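Local coordinates for D-threo-3-hydroxyaspartate dehydratase (Delftia, PDB 3WQC), which catalyses the deamination of D-threo-3-hydroxyaspartate to oxaloacetate and ammonium, using pyridoxal 5'-phosphate and a divalent metal ion, and also acts on D-serine, at residues Asp13-Leu18 and Gly379-Trp384; Gly45-Pro50 and Gly239-Arg244; His100-Ala105 and Gln126-Phe131; Asp148-Gly153 and Leu180-Ser185; Tyr308-Asp313 and Gly321-Gly326. One frame throughout, in Å; residues are numbered along the deposited sequence.

Contact 1. Residues Asp13-Leu18 and Gly379-Trp384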
# COMPACT_ATOMS: atom_id res chain seq x y z
N ASP B 13 -21.79 -6.14 -13.92
CA ASP B 13 -20.72 -5.25 -14.42
C ASP B 13 -19.79 -5.90 -15.41
O ASP B 13 -19.66 -7.12 -15.45
CB ASP B 13 -19.92 -4.63 -13.28
CG ASP B 13 -20.65 -3.43 -12.63
OD1 ASP B 13 -20.88 -2.40 -13.28
OD2 ASP B 13 -21.02 -3.49 -11.49
N THR B 14 -19.11 -5.08 -16.20
CA THR B 14 -18.05 -5.51 -17.12
C THR B 14 -16.92 -4.53 -16.97
O THR B 14 -16.99 -3.61 -16.14
CB THR B 14 -18.52 -5.39 -18.59
OG1 THR B 14 -18.73 -4.00 -18.83
CG2 THR B 14 -19.85 -6.16 -18.84
N LEU B 15 -15.84 -4.70 -17.73
CA LEU B 15 -14.72 -3.76 -17.64
C LEU B 15 -15.06 -2.38 -18.13
O LEU B 15 -14.34 -1.42 -17.85
CB LEU B 15 -13.47 -4.26 -18.34
CG LEU B 15 -12.92 -5.57 -17.83
CD1 LEU B 15 -11.59 -5.72 -18.53
CD2 LEU B 15 -12.64 -5.53 -16.33
N LEU B 16 -16.18 -2.27 -18.86
CA LEU B 16 -16.60 -0.95 -19.33
C LEU B 16 -17.41 -0.21 -18.31
O LEU B 16 -17.58 1.06 -18.43
CB LEU B 16 -17.47 -1.13 -20.60
CG LEU B 16 -16.68 -1.57 -21.82
CD1 LEU B 16 -17.66 -1.71 -22.97
CD2 LEU B 16 -15.63 -0.52 -22.16
N THR B 17 -18.05 -0.93 -17.36
CA THR B 17 -19.00 -0.29 -16.45
C THR B 17 -18.42 -0.11 -15.03
O THR B 17 -18.92 0.69 -14.27
CB THR B 17 -20.35 -1.06 -16.31
OG1 THR B 17 -20.10 -2.34 -15.70
CG2 THR B 17 -21.01 -1.20 -17.70
N LEU B 18 -17.35 -0.85 -14.69
CA LEU B 18 -16.69 -0.64 -13.39
C LEU B 18 -16.18 0.79 -13.21
O LEU B 18 -15.72 1.43 -14.20
CB LEU B 18 -15.46 -1.56 -13.31
CG LEU B 18 -15.78 -3.05 -12.99
CD1 LEU B 18 -14.52 -3.86 -13.10
CD2 LEU B 18 -16.52 -3.27 -11.65
N GLY B 379 -16.77 -11.84 -20.18
CA GLY B 379 -16.60 -10.42 -19.93
C GLY B 379 -17.24 -9.86 -18.67
O GLY B 379 -17.02 -8.67 -18.36
N SER B 380 -18.07 -10.69 -17.98
CA SER B 380 -18.75 -10.45 -16.72
C SER B 380 -17.70 -10.38 -15.60
O SER B 380 -16.72 -11.18 -15.65
CB SER B 380 -19.45 -11.84 -16.60
OG SER B 380 -20.32 -11.89 -15.58
N VAL B 381 -17.86 -9.47 -14.61
CA VAL B 381 -17.06 -9.53 -13.42
C VAL B 381 -17.90 -9.84 -12.17
O VAL B 381 -19.14 -9.59 -12.14
CB VAL B 381 -16.21 -8.22 -13.19
CG1 VAL B 381 -15.11 -8.08 -14.25
CG2 VAL B 381 -17.10 -6.94 -13.07
N GLN B 382 -17.22 -10.35 -11.13
CA GLN B 382 -17.87 -10.57 -9.84
C GLN B 382 -16.98 -10.01 -8.79
O GLN B 382 -15.76 -10.13 -8.92
CB GLN B 382 -18.01 -12.06 -9.62
CG GLN B 382 -18.90 -12.46 -8.49
CD GLN B 382 -19.10 -13.99 -8.50
OE1 GLN B 382 -18.11 -14.72 -8.37
NE2 GLN B 382 -20.33 -14.46 -8.74
N THR B 383 -17.52 -9.47 -7.69
CA THR B 383 -16.67 -8.85 -6.69
C THR B 383 -16.21 -9.95 -5.72
O THR B 383 -17.06 -10.67 -5.13
CB THR B 383 -17.53 -7.84 -5.89
OG1 THR B 383 -17.96 -6.79 -6.78
CG2 THR B 383 -16.68 -7.17 -4.71
N TRP B 384 -14.88 -10.08 -5.54
CA TRP B 384 -14.29 -11.05 -4.61
C TRP B 384 -13.58 -10.30 -3.53
O TRP B 384 -12.49 -9.73 -3.76
CB TRP B 384 -13.31 -11.94 -5.34
CG TRP B 384 -13.97 -12.99 -6.21
CD1 TRP B 384 -15.34 -13.14 -6.53
CD2 TRP B 384 -13.28 -14.11 -6.83
NE1 TRP B 384 -15.55 -14.27 -7.29
CE2 TRP B 384 -14.32 -14.91 -7.52
CE3 TRP B 384 -11.91 -14.55 -6.87
CZ2 TRP B 384 -14.01 -16.10 -8.19
CZ3 TRP B 384 -11.60 -15.74 -7.59
CH2 TRP B 384 -12.66 -16.48 -8.25
O HOH W 1 -15.60 -6.94 -19.61

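Contact 2. Residues Gly45-Pro50 and Gly239-Arg244. With PLP (pyridoxal-5'-phosphate), chain J.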
# COMPACT_ATOMS: atom_id res chain seq x y z
N GLY B 45 5.84 -35.28 -6.16
CA GLY B 45 5.27 -36.07 -5.02
C GLY B 45 5.27 -35.28 -3.70
O GLY B 45 5.48 -35.93 -2.63
N VAL B 46 5.09 -33.94 -3.73
CA VAL B 46 4.98 -33.19 -2.50
C VAL B 46 3.59 -32.53 -2.41
O VAL B 46 2.94 -32.25 -3.50
CB VAL B 46 6.12 -32.15 -2.32
CG1 VAL B 46 7.44 -32.89 -2.37
CG2 VAL B 46 6.10 -31.06 -3.43
N ARG B 47 3.16 -32.16 -1.22
CA ARG B 47 1.92 -31.39 -1.02
C ARG B 47 2.24 -29.93 -1.42
O ARG B 47 3.41 -29.45 -1.34
CB ARG B 47 1.49 -31.41 0.42
CG ARG B 47 1.07 -32.82 0.78
CD ARG B 47 0.25 -32.75 2.00
NE ARG B 47 1.02 -32.63 3.21
CZ ARG B 47 1.49 -33.71 3.88
NH1 ARG B 47 1.30 -34.90 3.36
NH2 ARG B 47 2.19 -33.61 5.02
N LEU B 48 1.18 -29.22 -1.84
CA LEU B 48 1.30 -27.74 -2.05
C LEU B 48 0.43 -27.12 -1.01
O LEU B 48 -0.77 -27.41 -0.86
CB LEU B 48 0.68 -27.36 -3.45
CG LEU B 48 0.68 -25.87 -3.73
CD1 LEU B 48 2.06 -25.23 -3.74
CD2 LEU B 48 -0.01 -25.56 -5.06
N ARG B 49 1.07 -26.24 -0.19
CA ARG B 49 0.35 -25.49 0.89
C ARG B 49 0.46 -24.01 0.45
O ARG B 49 1.44 -23.28 0.79
CB ARG B 49 1.06 -25.65 2.24
CG ARG B 49 0.27 -24.93 3.35
CD ARG B 49 1.11 -24.80 4.67
NE ARG B 49 1.18 -26.10 5.34
CZ ARG B 49 0.21 -26.63 6.08
NH1 ARG B 49 -0.91 -25.91 6.35
NH2 ARG B 49 0.35 -27.89 6.59
N PRO B 50 -0.52 -23.53 -0.34
CA PRO B 50 -0.42 -22.17 -0.92
C PRO B 50 -0.37 -21.14 0.19
O PRO B 50 -1.06 -21.24 1.24
CB PRO B 50 -1.72 -22.02 -1.75
CG PRO B 50 -2.67 -23.11 -1.27
CD PRO B 50 -1.74 -24.25 -0.72
N GLY B 239 13.04 -35.67 0.55
CA GLY B 239 13.08 -35.26 1.93
C GLY B 239 12.09 -34.18 2.28
O GLY B 239 11.81 -33.95 3.47
N VAL B 240 11.48 -33.57 1.27
CA VAL B 240 10.53 -32.46 1.51
C VAL B 240 9.10 -32.99 1.54
O VAL B 240 8.74 -33.86 0.63
CB VAL B 240 10.66 -31.38 0.38
CG1 VAL B 240 9.53 -30.31 0.42
CG2 VAL B 240 12.04 -30.77 0.47
N THR B 241 8.25 -32.54 2.46
CA THR B 241 6.83 -33.08 2.53
C THR B 241 5.91 -32.10 1.80
O THR B 241 4.90 -32.50 1.28
CB THR B 241 6.30 -33.42 3.91
OG1 THR B 241 6.39 -32.30 4.64
CG2 THR B 241 7.34 -34.09 4.70
N GLU B 242 6.18 -30.79 1.84
CA GLU B 242 5.26 -29.80 1.23
C GLU B 242 6.11 -28.64 0.74
O GLU B 242 7.18 -28.29 1.27
CB GLU B 242 4.21 -29.34 2.20
CG GLU B 242 4.83 -28.59 3.36
CD GLU B 242 3.75 -27.98 4.30
OE1 GLU B 242 3.96 -26.80 4.74
OE2 GLU B 242 2.72 -28.63 4.67
N VAL B 243 5.54 -27.96 -0.26
CA VAL B 243 6.07 -26.69 -0.74
C VAL B 243 5.00 -25.62 -0.54
O VAL B 243 3.82 -25.85 -0.75
CB VAL B 243 6.39 -26.83 -2.25
CG1 VAL B 243 6.68 -25.50 -2.95
CG2 VAL B 243 7.57 -27.77 -2.42
N ARG B 244 5.48 -24.43 -0.13
CA ARG B 244 4.63 -23.25 0.05
C ARG B 244 4.98 -22.26 -1.09
O ARG B 244 6.15 -21.91 -1.30
CB ARG B 244 4.99 -22.56 1.41
CG ARG B 244 4.83 -23.59 2.56
CD ARG B 244 5.01 -22.90 3.95
NE ARG B 244 6.12 -21.91 3.89
CZ ARG B 244 7.42 -22.21 3.76
NH1 ARG B 244 7.85 -23.48 3.95
NH2 ARG B 244 8.31 -21.26 3.46
N1 PLP J . 6.71 -18.93 2.75
C2 PLP J . 6.82 -17.84 3.54
C2A PLP J . 7.29 -17.97 4.97
C3 PLP J . 6.46 -16.55 3.00
O3 PLP J . 6.54 -15.49 3.79
C4 PLP J . 6.02 -16.49 1.63
C4A PLP J . 5.62 -15.22 1.10
C5 PLP J . 5.93 -17.69 0.87
C6 PLP J . 6.36 -18.89 1.46
C5A PLP J . 5.49 -17.68 -0.57
O4P PLP J . 6.53 -16.98 -1.39
P PLP J . 6.10 -16.50 -2.86
O1P PLP J . 5.43 -17.69 -3.43
O2P PLP J . 7.40 -16.19 -3.51
O3P PLP J . 5.15 -15.37 -2.74
O HOH W 2 6.71 -36.45 0.29
O HOH W 3 0.39 -29.41 3.26
O HOH W 4 3.82 -31.44 4.80

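Contact 3. Residues His100-Ala105 and Gln126-Phe131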
# COMPACT_ATOMS: atom_id res chain seq x y z
N HIS B 100 2.63 -12.36 22.78
CA HIS B 100 1.34 -11.71 23.13
C HIS B 100 0.18 -12.17 22.26
O HIS B 100 -0.99 -11.94 22.66
CB HIS B 100 1.46 -10.19 23.08
CG HIS B 100 1.46 -9.59 21.71
ND1 HIS B 100 2.60 -9.39 20.96
CD2 HIS B 100 0.38 -9.18 20.95
CE1 HIS B 100 2.22 -8.86 19.74
NE2 HIS B 100 0.83 -8.73 19.76
N ARG B 101 0.47 -12.84 21.12
CA ARG B 101 -0.58 -13.38 20.28
C ARG B 101 -1.00 -14.79 20.69
O ARG B 101 -1.88 -15.39 20.05
CB ARG B 101 -0.15 -13.38 18.81
CG ARG B 101 -0.32 -11.95 18.22
CD ARG B 101 -0.13 -11.90 16.70
NE ARG B 101 1.28 -11.73 16.30
CZ ARG B 101 1.88 -10.53 16.18
NH1 ARG B 101 1.21 -9.38 16.47
NH2 ARG B 101 3.14 -10.49 15.71
N LEU B 102 -0.37 -15.35 21.76
CA LEU B 102 -0.73 -16.74 22.12
C LEU B 102 -2.23 -16.96 22.50
O LEU B 102 -2.80 -17.95 22.12
CB LEU B 102 0.21 -17.25 23.23
CG LEU B 102 1.57 -17.68 22.61
CD1 LEU B 102 2.62 -17.79 23.73
CD2 LEU B 102 1.43 -19.06 21.90
N PRO B 103 -2.86 -15.98 23.20
CA PRO B 103 -4.31 -16.20 23.49
C PRO B 103 -5.10 -16.31 22.22
O PRO B 103 -5.99 -17.16 22.14
CB PRO B 103 -4.69 -14.94 24.33
CG PRO B 103 -3.33 -14.59 25.11
CD PRO B 103 -2.28 -14.84 23.97
N GLN B 104 -4.81 -15.50 21.19
CA GLN B 104 -5.60 -15.64 19.94
C GLN B 104 -5.33 -16.97 19.26
O GLN B 104 -6.24 -17.62 18.77
CB GLN B 104 -5.21 -14.51 18.98
CG GLN B 104 -6.25 -14.59 17.87
CD GLN B 104 -6.08 -13.58 16.77
OE1 GLN B 104 -6.91 -13.57 15.74
NE2 GLN B 104 -5.06 -12.70 16.93
N ALA B 105 -4.05 -17.45 19.27
CA ALA B 105 -3.77 -18.75 18.64
C ALA B 105 -4.48 -19.85 19.46
O ALA B 105 -5.00 -20.78 18.81
CB ALA B 105 -2.26 -18.97 18.67
N GLN B 126 10.16 -21.28 24.78
CA GLN B 126 9.84 -21.32 26.19
C GLN B 126 8.49 -20.61 26.42
O GLN B 126 7.70 -21.10 27.26
CB GLN B 126 10.89 -20.58 27.02
CG GLN B 126 12.22 -21.34 27.12
CD GLN B 126 13.24 -20.62 27.95
OE1 GLN B 126 13.09 -19.43 28.29
NE2 GLN B 126 14.34 -21.31 28.30
N ALA B 127 8.23 -19.49 25.72
CA ALA B 127 6.96 -18.77 25.96
C ALA B 127 5.77 -19.63 25.56
O ALA B 127 4.73 -19.70 26.24
CB ALA B 127 6.96 -17.46 25.17
N ILE B 128 5.88 -20.27 24.38
CA ILE B 128 4.78 -21.14 23.90
C ILE B 128 4.59 -22.31 24.88
O ILE B 128 3.43 -22.60 25.25
CB ILE B 128 5.02 -21.65 22.50
CG1 ILE B 128 5.08 -20.48 21.47
CG2 ILE B 128 3.89 -22.64 22.09
CD1 ILE B 128 5.33 -20.89 20.02
N ALA B 129 5.68 -22.99 25.27
CA ALA B 129 5.51 -24.19 26.10
C ALA B 129 4.94 -23.76 27.46
O ALA B 129 4.10 -24.49 28.00
CB ALA B 129 6.89 -24.83 26.24
N ALA B 130 5.38 -22.64 28.04
CA ALA B 130 4.83 -22.26 29.37
C ALA B 130 3.35 -21.92 29.25
O ALA B 130 2.54 -22.34 30.11
CB ALA B 130 5.60 -21.09 29.90
N PHE B 131 2.95 -21.23 28.15
CA PHE B 131 1.54 -20.93 28.05
C PHE B 131 0.69 -22.15 27.78
O PHE B 131 -0.42 -22.32 28.31
CB PHE B 131 1.41 -19.87 26.89
CG PHE B 131 -0.02 -19.36 26.75
CD1 PHE B 131 -0.54 -18.47 27.71
CD2 PHE B 131 -0.80 -19.70 25.63
CE1 PHE B 131 -1.84 -17.94 27.57
CE2 PHE B 131 -2.12 -19.15 25.52
CZ PHE B 131 -2.59 -18.26 26.45

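Contact 4. Residues Asp148-Gly153 and Leu180-Ser185. With PLP (pyridoxal-5'-phosphate), chain J.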
# COMPACT_ATOMS: atom_id res chain seq x y z
N ASP B 148 19.29 -19.41 3.44
CA ASP B 148 19.94 -18.51 2.47
C ASP B 148 20.30 -17.09 2.94
O ASP B 148 20.69 -16.24 2.11
CB ASP B 148 19.06 -18.46 1.20
CG ASP B 148 17.78 -17.64 1.47
OD1 ASP B 148 17.43 -17.46 2.69
OD2 ASP B 148 17.12 -17.23 0.47
N GLY B 149 20.17 -16.80 4.26
CA GLY B 149 20.49 -15.52 4.83
C GLY B 149 19.45 -14.44 4.63
O GLY B 149 19.71 -13.28 4.86
N HIS B 150 18.27 -14.83 4.13
CA HIS B 150 17.26 -13.87 3.75
C HIS B 150 16.66 -13.12 4.94
O HIS B 150 16.50 -11.84 4.83
CB HIS B 150 16.12 -14.61 2.97
CG HIS B 150 15.01 -13.73 2.54
ND1 HIS B 150 15.19 -12.71 1.60
CD2 HIS B 150 13.62 -13.79 2.83
CE1 HIS B 150 13.95 -12.10 1.40
NE2 HIS B 150 13.01 -12.76 2.13
N ARG B 151 16.24 -13.83 6.01
CA ARG B 151 15.33 -13.19 6.97
C ARG B 151 15.40 -14.04 8.30
O ARG B 151 16.43 -14.03 8.89
CB ARG B 151 13.86 -13.20 6.42
CG ARG B 151 12.88 -12.27 7.17
CD ARG B 151 11.65 -12.23 6.27
NE ARG B 151 10.91 -13.48 6.19
CZ ARG B 151 9.93 -13.75 5.26
NH1 ARG B 151 9.70 -12.87 4.25
NH2 ARG B 151 9.17 -14.85 5.37
N SER B 152 14.32 -14.64 8.82
CA SER B 152 14.31 -15.31 10.13
C SER B 152 14.83 -16.74 10.01
O SER B 152 15.18 -17.27 8.89
CB SER B 152 12.85 -15.42 10.62
OG SER B 152 12.28 -14.11 10.77
N GLY B 153 15.07 -17.38 11.17
CA GLY B 153 15.41 -18.79 11.10
C GLY B 153 16.73 -19.13 11.79
O GLY B 153 17.71 -18.37 11.84
N LEU B 180 10.61 -25.53 8.64
CA LEU B 180 10.25 -24.89 7.40
C LEU B 180 11.35 -23.87 7.05
O LEU B 180 12.02 -23.33 7.97
CB LEU B 180 8.87 -24.17 7.44
CG LEU B 180 8.80 -22.85 8.23
CD1 LEU B 180 7.52 -22.07 7.81
CD2 LEU B 180 8.79 -23.05 9.77
N THR B 181 11.45 -23.53 5.75
CA THR B 181 12.38 -22.51 5.34
C THR B 181 11.73 -21.77 4.16
O THR B 181 10.89 -22.39 3.45
CB THR B 181 13.78 -23.07 4.92
OG1 THR B 181 14.65 -21.93 4.79
CG2 THR B 181 13.71 -23.84 3.63
N HIS B 182 12.11 -20.50 3.97
CA HIS B 182 11.69 -19.75 2.80
C HIS B 182 12.87 -19.13 2.19
O HIS B 182 13.52 -18.20 2.81
CB HIS B 182 10.73 -18.65 3.32
CG HIS B 182 10.34 -17.61 2.31
ND1 HIS B 182 9.65 -17.87 1.10
CD2 HIS B 182 10.55 -16.21 2.33
CE1 HIS B 182 9.42 -16.64 0.48
NE2 HIS B 182 9.98 -15.68 1.18
N ALA B 183 13.24 -19.56 0.96
CA ALA B 183 14.48 -19.02 0.38
C ALA B 183 14.18 -17.73 -0.39
O ALA B 183 14.19 -17.70 -1.64
CB ALA B 183 15.21 -20.06 -0.46
N GLY B 184 13.81 -16.65 0.32
CA GLY B 184 13.37 -15.37 -0.30
C GLY B 184 14.45 -14.66 -1.08
O GLY B 184 14.14 -13.73 -1.84
N SER B 185 15.71 -15.09 -0.94
CA SER B 185 16.79 -14.50 -1.73
C SER B 185 16.62 -14.94 -3.17
O SER B 185 17.30 -14.33 -4.03
CB SER B 185 18.19 -14.94 -1.26
OG SER B 185 18.41 -16.34 -1.53
N1 PLP J . 6.71 -18.93 2.75
C2 PLP J . 6.82 -17.84 3.54
C2A PLP J . 7.29 -17.97 4.97
C3 PLP J . 6.46 -16.55 3.00
O3 PLP J . 6.54 -15.49 3.79
C4 PLP J . 6.02 -16.49 1.63
C4A PLP J . 5.62 -15.22 1.10
C5 PLP J . 5.93 -17.69 0.87
C6 PLP J . 6.36 -18.89 1.46
C5A PLP J . 5.49 -17.68 -0.57
O4P PLP J . 6.53 -16.98 -1.39
P PLP J . 6.10 -16.50 -2.86
O1P PLP J . 5.43 -17.69 -3.43
O2P PLP J . 7.40 -16.19 -3.51
O3P PLP J . 5.15 -15.37 -2.74
O HOH W 5 16.08 -18.92 4.54
O HOH W 6 10.28 -12.95 0.89

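Contact 5. Residues Tyr308-Asp313 and Gly321-Gly326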
# COMPACT_ATOMS: atom_id res chain seq x y z
N TYR B 308 5.88 2.11 -12.42
CA TYR B 308 4.78 1.68 -11.61
C TYR B 308 3.83 0.72 -12.34
O TYR B 308 2.75 0.40 -11.81
CB TYR B 308 4.01 2.90 -11.05
CG TYR B 308 4.77 3.56 -9.96
CD1 TYR B 308 5.71 4.62 -10.18
CD2 TYR B 308 4.55 3.16 -8.60
CE1 TYR B 308 6.44 5.19 -9.12
CE2 TYR B 308 5.30 3.73 -7.58
CZ TYR B 308 6.17 4.73 -7.81
OH TYR B 308 6.84 5.31 -6.78
N GLY B 309 4.24 0.21 -13.53
CA GLY B 309 3.48 -0.88 -14.13
C GLY B 309 3.54 -0.83 -15.64
O GLY B 309 3.72 0.26 -16.21
N GLN B 310 3.36 -1.99 -16.24
CA GLN B 310 3.30 -2.10 -17.71
C GLN B 310 1.89 -1.80 -18.21
O GLN B 310 0.93 -2.41 -17.80
CB GLN B 310 3.67 -3.53 -18.14
CG GLN B 310 3.47 -3.81 -19.64
CD GLN B 310 4.34 -2.90 -20.48
OE1 GLN B 310 5.56 -2.82 -20.29
NE2 GLN B 310 3.71 -2.18 -21.48
N VAL B 311 1.79 -0.90 -19.20
CA VAL B 311 0.45 -0.54 -19.75
C VAL B 311 -0.03 -1.65 -20.71
O VAL B 311 0.80 -2.11 -21.61
CB VAL B 311 0.59 0.77 -20.52
CG1 VAL B 311 -0.71 1.07 -21.29
CG2 VAL B 311 0.95 1.90 -19.56
N CYS B 312 -1.29 -2.05 -20.62
CA CYS B 312 -1.93 -2.95 -21.55
C CYS B 312 -3.20 -2.27 -22.01
O CYS B 312 -3.74 -1.34 -21.32
CB CYS B 312 -2.37 -4.24 -20.83
SG CYS B 312 -0.98 -5.10 -20.08
N ASP B 313 -3.72 -2.70 -23.15
CA ASP B 313 -5.01 -2.17 -23.58
C ASP B 313 -6.16 -2.78 -22.75
O ASP B 313 -5.93 -3.66 -21.85
CB ASP B 313 -5.15 -2.35 -25.08
CG ASP B 313 -5.14 -3.83 -25.55
OD1 ASP B 313 -5.50 -4.71 -24.70
OD2 ASP B 313 -4.86 -4.07 -26.79
N GLY B 321 6.63 -0.67 -24.58
CA GLY B 321 7.22 0.67 -24.46
C GLY B 321 6.47 1.73 -23.70
O GLY B 321 7.06 2.79 -23.45
N PHE B 322 5.21 1.46 -23.28
CA PHE B 322 4.50 2.40 -22.38
C PHE B 322 4.40 1.83 -21.00
O PHE B 322 3.98 0.65 -20.85
CB PHE B 322 3.10 2.69 -22.92
CG PHE B 322 3.13 3.51 -24.22
CD1 PHE B 322 3.51 4.86 -24.22
CD2 PHE B 322 2.93 2.87 -25.41
CE1 PHE B 322 3.53 5.61 -25.40
CE2 PHE B 322 2.95 3.57 -26.62
CZ PHE B 322 3.29 4.94 -26.62
N VAL B 323 4.84 2.63 -20.02
CA VAL B 323 4.70 2.18 -18.63
C VAL B 323 4.22 3.35 -17.80
O VAL B 323 4.17 4.48 -18.31
CB VAL B 323 6.10 1.69 -18.06
CG1 VAL B 323 6.64 0.50 -18.85
CG2 VAL B 323 7.13 2.86 -18.00
N LEU B 324 3.88 3.16 -16.52
CA LEU B 324 3.64 4.32 -15.66
C LEU B 324 5.04 4.74 -15.18
O LEU B 324 5.70 4.08 -14.33
CB LEU B 324 2.76 3.89 -14.48
CG LEU B 324 1.35 3.43 -14.86
CD1 LEU B 324 0.49 3.29 -13.53
CD2 LEU B 324 0.71 4.48 -15.81
N THR B 325 5.52 5.87 -15.69
CA THR B 325 6.86 6.29 -15.36
C THR B 325 6.90 7.02 -13.98
O THR B 325 7.99 7.20 -13.41
CB THR B 325 7.45 7.21 -16.46
OG1 THR B 325 6.53 8.30 -16.63
CG2 THR B 325 7.65 6.45 -17.78
N GLY B 326 5.74 7.47 -13.49
CA GLY B 326 5.72 8.12 -12.17
C GLY B 326 4.32 7.92 -11.59
O GLY B 326 3.39 7.49 -12.30
O HOH W 7 7.19 -2.14 -22.22

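Contact 1. Residues Asp13-Leu18 and Gly379-Trp384
One direct backbone bond joins the segments: V381 N donates to D13 O at 3.1 Å, meeting the oxygen from above its carbonyl plane. A water adds a second link, accepting from L15 N and donating to G379 O. Within the 13-18 loop, T17 OG1 gives its proton to D13 OD1 (2.5 Å) on the anti lone pair and accepts from T14 N, while T14 OG1, held between backbone N and carbonyl carbon (chi1 64°), accepts from L16 N at 3.1 Å in an ST turn. An alanine at T14 would lose that acceptor and the CG2 methyl beside G379 O, and would probably loosen the turn. The apolar part centres on V381: its CG2 sits 3.7 Å from D13 CB and meets L18 CD2 tip to tip at 4.0 Å, and L15 crosses CG1 with its CD2. R354 NH1 donates to the carbonyl oxygens of L15 and L18. This ties a loop after helix 3-11 to edge strand 381-385 of the C-terminal domain's mixed sheet.

Contact 2. Residues Gly45-Pro50 and Gly239-Arg244
This parallel pair joins strands 47-48 and 242-243, the first and last of the barrel-like parallel sheet in the alanine racemase-type domain, and leads into the cofactor pocket. Three backbone bonds zip it up: R47 N to T241 O, V243 N to R47 O at 2.8 Å, and R49 N to V243 O at 2.8 Å, the last almost straight at 173°. The V46 and V243 side chains cross obliquely, CG2 to CG2 at 3.7 Å. R47 and E242 point to the face where the charges gather. R49, bent at chi3, grips the E242 carboxylate side-on, NE to OE1 at 2.9 Å and NH2 to OE2 at 3.1 Å, both on syn lone pairs, the planes 44° apart. NH1 of R49 goes on to D90, and S224 bonds both E242 OE1 and R244 NH1, so the salt bridge probably helps position R244 through it. Two waters link E242 OE2 to R47, one through NE, one weakly through NH2. R244 NH2 also reaches T181 O and donates to PLP N1 at 2.9 Å, N1 lying in the guanidinium plane; the NE bond is weak. The pyridine nitrogen is thus an acceptor, probably unprotonated as in alanine racemase.

Contact 3. Residues His100-Ala105 and Gln126-Phe131
The F131 ring has the CB of L102 over one face, 4.0 Å from the ring centroid and 30° off the normal, a CH-pi contact between neighbouring helices on the outside of the TIM-barrel-like domain. The ring also reaches past L102 to the next residue: the P103 side chain crosses that of F131 at about a right angle, CG 4.0 Å from F131 CZ, while F131 CE2 comes to 3.7 Å from L102 O. What puts the ring there is its first torsion, with CG anti to the backbone N (chi1 -175°), so that it stretches away from helix 122-135 toward helix 102-110 as L102 slides past it in the opposite direction. No hydrogen bond crosses between the segments. L102 lies between the two helices and also touches L117 of strand 114-119, the strand that links the two in sequence, and I128 rests on V119 of the same strand. The neighbouring R101 forms salt bridges to D19 and D287 of the second subunit. The forked end of L102 finishes the packing: CD2 crosses I128 to lie 3.9 Å from its CG1, and CD1 sits 3.8 Å from the carbonyl oxygen of A127.

Contact 4. Residues Asp148-Gly153 and Leu180-Ser185
D148 OD2 takes two donors from S185: its OG at 2.5 Å, from above the carboxylate plane, and its backbone N at 2.9 Å, on the syn lone pair. The other oxygen, OD1, accepts from H150 N and so closes an Asx turn; a water also donates to it. These bonds brace two loops at the C-terminal ends of barrel strands 140-146 and 175-180, which both contribute to the PLP site of this fold-type III enzyme. R151, bent at chi3, sends NH2 to PLP O3 at 3.1 Å, nearly straight at 162°, while its NH1 bonds N328 of the second subunit, so that PLP O3 is served by an arginine anchored across the interface. H182 lies over the cofactor, with PLP C3 3.8 Å above the centre of its ring, and G226 O takes up its ND1. The R151 guanidinium in turn has H182 CD2 over one face, 3.6 Å from NH2, the two planes 25° apart. Farther out, the H150 ring (CG anti to the backbone N) receives G184 CA over its centre as a CH-pi contact at 3.5 Å from the centroid. At G184 a CB would come too near H150 NE2, which suits glycine there. The two imidazoles are then joined through one water, 3.0 Å from H150 NE2 and 2.8 Å from H182 NE2.

Contact 5. Residues Tyr308-Asp313 and Gly321-Gly326
Strand 310-312 runs against strand 322-326, their directions 132° apart, and Q310 and V323 face each other as a non-hydrogen-bonded antiparallel pair. Y308 N to L324 O (2.7 Å), L324 N to G309 O (2.9 Å) and V311 N to F322 O (3.1 Å) carry the backbone bonding. The Q310 side chain bends back at chi2 (61°), so that NE2 bonds V311 O at 2.9 Å on a lone pair. Its OE1 takes a water that accepts from G321 N, and the V323 side chain crosses that of Q310 at about a right angle, CG1 3.8 Å from OE1. A leucine at Q310 would lose both polar links and would probably leave the G321 end less firmly tied. Y308 CB meets L324 CB at 3.8 Å while Y308 OH bonds R295, and V311 CB packs on F322 CB at 4.0 Å. T325 and G326 form a classic beta bulge opposite I333, where strands 322-327 and 332-336 pair in the mixed sheet of the serine dehydratase domain.

Contacts 2 and 4 share the active site: their centres are about 17 Å apart, both touch PLP, and they meet through R244 and T181. R244 of contact 2 serves the pyridine nitrogen and R151 of contact 4 serves O3. Contact 3 belongs to the same domain, its centre about 24 Å from that of contact 4, and both also reach the second subunit. Contacts 1 and 5 belong to the other domain's mixed sheet, centres about 22 Å apart, with nearest atoms about 7 Å apart. The longest separation, about 46 Å between centres, is from contact 3 to contact 5, on opposite sides of the chain's centre.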